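Local coordinates for protein enoyl-CoA hydratase (Mycobacterium thermoresistibile, PDB 3T3W) that probably adds water across the double bond of enoyl-CoA thioesters in lipid metabolism, as a hydratase of the crotonase family, at residues 139-144 with 196-201; 32-37 with 71-76. All blocks are in the same frame, centred on the assembly; numbering follows the deposited sequence.

Contact 1: residues 139-144 with 196-201; sequences CDLIIA and MVNRVV. With EDO (1,2-ethanediol), chain H.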
loop_
_atom_site.group_PDB
_atom_site.type_symbol
_atom_site.label_atom_id
_atom_site.label_comp_id
_atom_site.label_asym_id
_atom_site.label_seq_id
_atom_site.Cartn_x
_atom_site.Cartn_y
_atom_site.Cartn_z
ATOM N N CYS F 139 9.556 21.393 3.868
ATOM C CA CYS F 139 10.651 21.461 4.812
ATOM C C CYS F 139 10.522 20.324 5.833
ATOM O O CYS F 139 9.429 19.868 6.153
ATOM C CB CYS F 139 10.699 22.825 5.515
ATOM S SG CYS F 139 11.073 24.230 4.411
ATOM N N ASP F 140 11.654 19.878 6.339
ATOM C CA ASP F 140 11.687 18.815 7.309
ATOM C C ASP F 140 11.077 19.201 8.645
ATOM O O ASP F 140 10.352 18.400 9.235
ATOM C CB ASP F 140 13.112 18.299 7.508
ATOM C CG ASP F 140 13.675 17.681 6.246
ATOM O OD1 ASP F 140 12.971 16.818 5.653
ATOM O OD2 ASP F 140 14.768 18.120 5.822
ATOM N N LEU F 141 11.462 20.366 9.149
ATOM C CA LEU F 141 11.030 20.896 10.429
ATOM C C LEU F 141 10.360 22.248 10.210
ATOM O O LEU F 141 10.719 23.000 9.268
ATOM C CB LEU F 141 12.225 21.098 11.351
ATOM C CG LEU F 141 13.240 19.947 11.459
ATOM C CD1 LEU F 141 14.366 20.306 12.464
ATOM C CD2 LEU F 141 12.569 18.643 11.906
ATOM N N ILE F 142 9.360 22.527 11.040
ATOM C CA ILE F 142 8.707 23.855 11.058
ATOM C C ILE F 142 8.769 24.479 12.456
ATOM O O ILE F 142 8.365 23.858 13.461
ATOM C CB ILE F 142 7.265 23.820 10.542
ATOM C CG1 ILE F 142 7.183 23.242 9.104
ATOM C CG2 ILE F 142 6.666 25.249 10.608
ATOM C CD1 ILE F 142 5.758 23.006 8.584
ATOM N N ILE F 143 9.305 25.707 12.518
ATOM C CA ILE F 143 9.291 26.513 13.745
ATOM C C ILE F 143 8.299 27.649 13.469
ATOM O O ILE F 143 8.409 28.320 12.446
ATOM C CB ILE F 143 10.712 27.060 14.061
ATOM C CG1 ILE F 143 11.785 25.916 14.087
ATOM C CG2 ILE F 143 10.739 27.875 15.391
ATOM C CD1 ILE F 143 11.547 24.793 15.071
ATOM N N ALA F 144 7.310 27.834 14.340
ATOM C CA ALA F 144 6.286 28.844 14.152
ATOM C C ALA F 144 6.341 29.885 15.261
ATOM O O ALA F 144 6.494 29.565 16.451
ATOM C CB ALA F 144 4.889 28.232 14.105
ATOM N N MET F 196 2.527 19.002 13.230
ATOM C CA MET F 196 2.857 19.722 12.024
ATOM C C MET F 196 3.948 20.798 12.291
ATOM O O MET F 196 4.777 21.089 11.457
ATOM C CB MET F 196 1.604 20.389 11.453
ATOM C CG MET F 196 1.945 21.393 10.374
ATOM S SD MET F 196 0.482 22.003 9.550
ATOM C CE MET F 196 1.058 23.641 9.051
ATOM N N VAL F 197 3.871 21.433 13.443
ATOM C CA VAL F 197 4.877 22.397 13.895
ATOM C C VAL F 197 5.722 21.722 14.991
ATOM O O VAL F 197 5.174 21.156 15.960
ATOM C CB VAL F 197 4.183 23.716 14.357
ATOM C CG1 VAL F 197 5.079 24.534 15.279
ATOM C CG2 VAL F 197 3.722 24.521 13.115
ATOM N N ASN F 198 7.053 21.810 14.856
ATOM C CA ASN F 198 7.963 21.220 15.823
ATOM C C ASN F 198 8.040 22.036 17.114
ATOM O O ASN F 198 8.207 21.473 18.190
ATOM C CB ASN F 198 9.376 21.121 15.230
ATOM C CG ASN F 198 9.481 20.061 14.128
ATOM O OD1 ASN F 198 9.121 20.321 12.996
ATOM N ND2 ASN F 198 10.019 18.872 14.472
ATOM N N ARG F 199 8.002 23.366 17.004
ATOM C CA ARG F 199 8.237 24.226 18.169
ATOM C C ARG F 199 7.565 25.558 17.888
ATOM O O ARG F 199 7.595 26.016 16.774
ATOM C CB ARG F 199 9.723 24.512 18.305
ATOM C CG ARG F 199 10.542 23.305 18.677
ATOM C CD ARG F 199 11.914 23.677 19.245
ATOM N NE ARG F 199 12.781 22.486 19.157
ATOM C CZ ARG F 199 14.103 22.531 19.027
ATOM N NH1 ARG F 199 14.714 23.712 18.945
ATOM N NH2 ARG F 199 14.809 21.398 18.996
ATOM N N VAL F 200 6.944 26.125 18.904
ATOM C CA VAL F 200 6.338 27.458 18.848
ATOM C C VAL F 200 7.197 28.369 19.725
ATOM O O VAL F 200 7.550 28.011 20.880
ATOM C CB VAL F 200 4.885 27.446 19.395
ATOM C CG1 VAL F 200 4.296 28.877 19.382
ATOM C CG2 VAL F 200 4.039 26.414 18.617
ATOM N N VAL F 201 7.559 29.527 19.173
ATOM C CA VAL F 201 8.478 30.446 19.826
ATOM C C VAL F 201 7.916 31.863 19.683
ATOM O O VAL F 201 7.039 32.134 18.838
ATOM C CB VAL F 201 9.898 30.398 19.182
ATOM C CG1 VAL F 201 10.475 28.965 19.226
ATOM C CG2 VAL F 201 9.867 30.883 17.741
HETATM C C1 EDO H . 7.902 16.571 7.304
HETATM O O1 EDO H . 9.131 16.200 7.859
HETATM C C2 EDO H . 7.329 15.441 6.501
HETATM O O2 EDO H . 8.183 15.247 5.352
#
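The carboxamide of Asn-198 is the flat group that meets 139-144: Leu-141 lies toward one of its faces, CD2 coming within 3.6 Å of Asn-198 ND2, while OD1 takes the backbone N-H of Ile-142 at 3.0 Å. That donor stands 27° off the carbonyl plane. In Asn-198, chi1 -71° sets CG anti to the carbonyl carbon, beside the backbone N, and chi2 turns OD1 toward Ile-142 N. Here the side chain accepts a bond that regular parallel pairing would give to a main-chain carbonyl, and Asn-198 N returns one to Ile-142 O at 2.8 Å. Beyond it the strands pair in regular parallel fashion: Ala-144 N binds Arg-199 O and Val-201 N binds Ala-144 O, fixing 199-201 as the last strand of the crotonase-fold sheet within this chain. Ile-143 runs alongside Arg-199; Ile-143 CD1 lies 3.7 Å from Arg-199 CB, and Ile-143 CG2 meets Val-201 CG2 at 3.9 Å, under helix 206-217. On the face of Ala-144 and Val-200, Ala-144 CB touches Val-197 CG1 at 3.9 Å, with helix 188-194 over them. A second subunit supplies Glu-178, which takes Asn-198 ND2 and forms a salt bridge with Arg-199. With OD1 holding an N-H and ND2 facing a carboxylate, the amide orientation is probably settled, and the same residue serves both sheet and subunit interface.

Contact 2: residues 32-37 with 71-76; sequences TITLNR and RANGKH. With EDO (1,2-ethanediol), chain B.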
loop_
_atom_site.group_PDB
_atom_site.type_symbol
_atom_site.label_atom_id
_atom_site.label_comp_id
_atom_site.label_asym_id
_atom_site.label_seq_id
_atom_site.Cartn_x
_atom_site.Cartn_y
_atom_site.Cartn_z
ATOM N N THR F 32 20.315 30.373 3.934
ATOM C CA THR F 32 19.070 30.992 4.329
ATOM C C THR F 32 18.384 31.583 3.085
ATOM O O THR F 32 18.960 32.464 2.399
ATOM C CB THR F 32 19.294 32.093 5.370
ATOM O OG1 THR F 32 20.008 31.515 6.483
ATOM C CG2 THR F 32 17.957 32.662 5.819
ATOM N N ILE F 33 17.197 31.048 2.796
ATOM C CA ILE F 33 16.392 31.462 1.658
ATOM C C ILE F 33 15.243 32.302 2.221
ATOM O O ILE F 33 14.419 31.804 2.997
ATOM C CB ILE F 33 15.790 30.240 0.913
ATOM C CG1 ILE F 33 16.887 29.267 0.450
ATOM C CG2 ILE F 33 14.890 30.689 -0.243
ATOM C CD1 ILE F 33 16.416 27.944 -0.152
ATOM N N THR F 34 15.181 33.570 1.822
ATOM C CA THR F 34 14.176 34.479 2.306
ATOM C C THR F 34 13.180 34.902 1.225
ATOM O O THR F 34 13.588 35.407 0.169
ATOM C CB THR F 34 14.823 35.758 2.891
ATOM O OG1 THR F 34 15.622 35.409 4.021
ATOM C CG2 THR F 34 13.732 36.767 3.318
ATOM N N LEU F 35 11.887 34.706 1.492
ATOM C CA LEU F 35 10.811 35.269 0.680
ATOM C C LEU F 35 10.776 36.762 0.918
ATOM O O LEU F 35 10.536 37.206 2.022
ATOM C CB LEU F 35 9.469 34.655 1.051
ATOM C CG LEU F 35 9.365 33.121 1.080
ATOM C CD1 LEU F 35 7.920 32.730 1.465
ATOM C CD2 LEU F 35 9.811 32.526 -0.247
ATOM N N ASN F 36 11.081 37.537 -0.121
ATOM C CA ASN F 36 11.222 38.985 0.005
ATOM C C ASN F 36 10.238 39.713 -0.913
ATOM O O ASN F 36 10.627 40.536 -1.748
ATOM C CB ASN F 36 12.656 39.411 -0.283
ATOM C CG ASN F 36 12.918 40.849 0.097
ATOM O OD1 ASN F 36 12.315 41.361 1.027
ATOM N ND2 ASN F 36 13.780 41.529 -0.671
ATOM N N ARG F 37 8.958 39.386 -0.764
ATOM C CA ARG F 37 7.874 40.129 -1.385
ATOM C C ARG F 37 6.844 40.590 -0.339
ATOM O O ARG F 37 5.628 40.343 -0.467
ATOM C CB ARG F 37 7.215 39.268 -2.477
ATOM C CG ARG F 37 6.443 40.055 -3.496
ATOM C CD ARG F 37 5.623 39.156 -4.403
ATOM N NE ARG F 37 4.870 39.983 -5.352
ATOM C CZ ARG F 37 3.906 39.516 -6.134
ATOM N NH1 ARG F 37 3.557 38.264 -6.063
ATOM N NH2 ARG F 37 3.279 40.315 -6.978
ATOM N N ARG F 71 12.697 31.227 5.289
ATOM C CA ARG F 71 12.054 32.261 6.081
ATOM C C ARG F 71 11.444 33.321 5.167
ATOM O O ARG F 71 11.571 33.262 3.943
ATOM C CB ARG F 71 13.045 32.891 7.059
ATOM C CG ARG F 71 14.240 33.580 6.397
ATOM C CD ARG F 71 15.241 34.248 7.332
ATOM N NE ARG F 71 14.590 35.293 8.103
ATOM C CZ ARG F 71 14.356 36.528 7.642
ATOM N NH1 ARG F 71 14.720 36.896 6.408
ATOM N NH2 ARG F 71 13.730 37.400 8.415
ATOM N N ALA F 72 10.811 34.319 5.758
ATOM C CA ALA F 72 10.041 35.303 4.992
ATOM C C ALA F 72 10.113 36.664 5.684
ATOM O O ALA F 72 9.996 36.737 6.916
ATOM C CB ALA F 72 8.598 34.872 4.859
ATOM N N ASN F 73 10.302 37.714 4.882
ATOM C CA ASN F 73 10.280 39.090 5.395
ATOM C C ASN F 73 8.879 39.607 5.617
ATOM O O ASN F 73 7.920 39.203 4.953
ATOM C CB ASN F 73 11.048 40.029 4.493
ATOM C CG ASN F 73 12.554 39.882 4.653
ATOM O OD1 ASN F 73 13.051 39.357 5.681
ATOM N ND2 ASN F 73 13.294 40.294 3.628
ATOM N N GLY F 74 8.757 40.497 6.605
ATOM C CA GLY F 74 7.491 41.132 6.921
ATOM C C GLY F 74 6.610 40.412 7.921
ATOM O O GLY F 74 7.043 39.541 8.687
ATOM N N LYS F 75 5.350 40.809 7.930
ATOM C CA LYS F 75 4.423 40.351 8.955
ATOM C C LYS F 75 3.936 38.915 8.731
ATOM O O LYS F 75 3.569 38.238 9.693
ATOM C CB LYS F 75 3.157 41.233 8.961
ATOM N N HIS F 76 3.914 38.490 7.470
ATOM C CA HIS F 76 3.256 37.245 7.057
ATOM C C HIS F 76 4.162 36.371 6.236
ATOM O O HIS F 76 4.775 36.823 5.261
ATOM C CB HIS F 76 1.994 37.569 6.241
ATOM C CG HIS F 76 0.987 38.390 7.000
ATOM N ND1 HIS F 76 0.409 37.953 8.136
ATOM C CD2 HIS F 76 0.485 39.684 6.768
ATOM C CE1 HIS F 76 -0.426 38.913 8.620
ATOM N NE2 HIS F 76 -0.385 39.974 7.780
HETATM C C1 EDO B . 4.160 42.337 -9.571
HETATM O O1 EDO B . 3.508 42.673 -8.345
HETATM C C2 EDO B . 5.591 42.876 -9.596
HETATM O O2 EDO B . 6.341 42.421 -8.446
#
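Arg-71 NH1 donates to Thr-34 OG1 at 3.0 Å, the hydroxyl lying at the edge of the guanidinium and close to its plane. The bond spans the parallel pair of strands 30-35 and 67-72, which helix 46-61 joins into a beta-alpha-beta unit of the crotonase fold. CG of Arg-71 lies between its backbone N and carbonyl carbon (chi1 61°), and a bend at chi3 (-61°) turns the guanidinium back along Thr-34. NH1 also reaches Asn-73 OD1 at 3.1 Å, from above that carbonyl's plane, while NE forms a salt bridge with Asp-207. Three residues thus hold the positive group, and Asp-207 probably stabilises its charge. Asn-73 ND2 in turn gives an almost straight bond to Asn-36 OD1 at 3.0 Å; the acceptor lies in the donor's amide plane, yet the two amides stand 88° apart, and the N-H meets OD1 from above its carbonyl plane rather than on a lone pair. A run of backbone bonds, Arg-71 N to Ile-33 O, Leu-35 N to Arg-71 O and Asn-73 N to Leu-35 O, carries the pairing one residue past the end of strand 67-72, still on Leu-35. On the face of Leu-35 and Ala-72 the two CB atoms touch at 3.9 Å, and Leu-35 also packs on Leu-52 of helix 46-61. On the other face Thr-34 CG2 lies 3.6 Å from Asn-73 ND2, and further back Thr-32 CG2 rests 3.5 Å from Arg-71 CD.

From the N terminus, strand 30-35 leaves through helix 46-61 and returns as strand 67-72, where contact 2 closes the first loop. The chain then adds helix 95-115 and strand 120-124, the middle partner that bridges 67-72 and 141-145. Contact 1 closes a second, longer loop, in which strands 149-151 and 186-187 and helices 167-171, 173-182 and 188-194 precede strand 199-201. The loops follow in series, neither nested nor crossed, their contact centres about 16 Å apart in one six-stranded sheet. Contact 2 ties its early strands, contact 1 its late ones. Glu-163, within the second loop, binds zinc with Glu-102, His-252 and His-256.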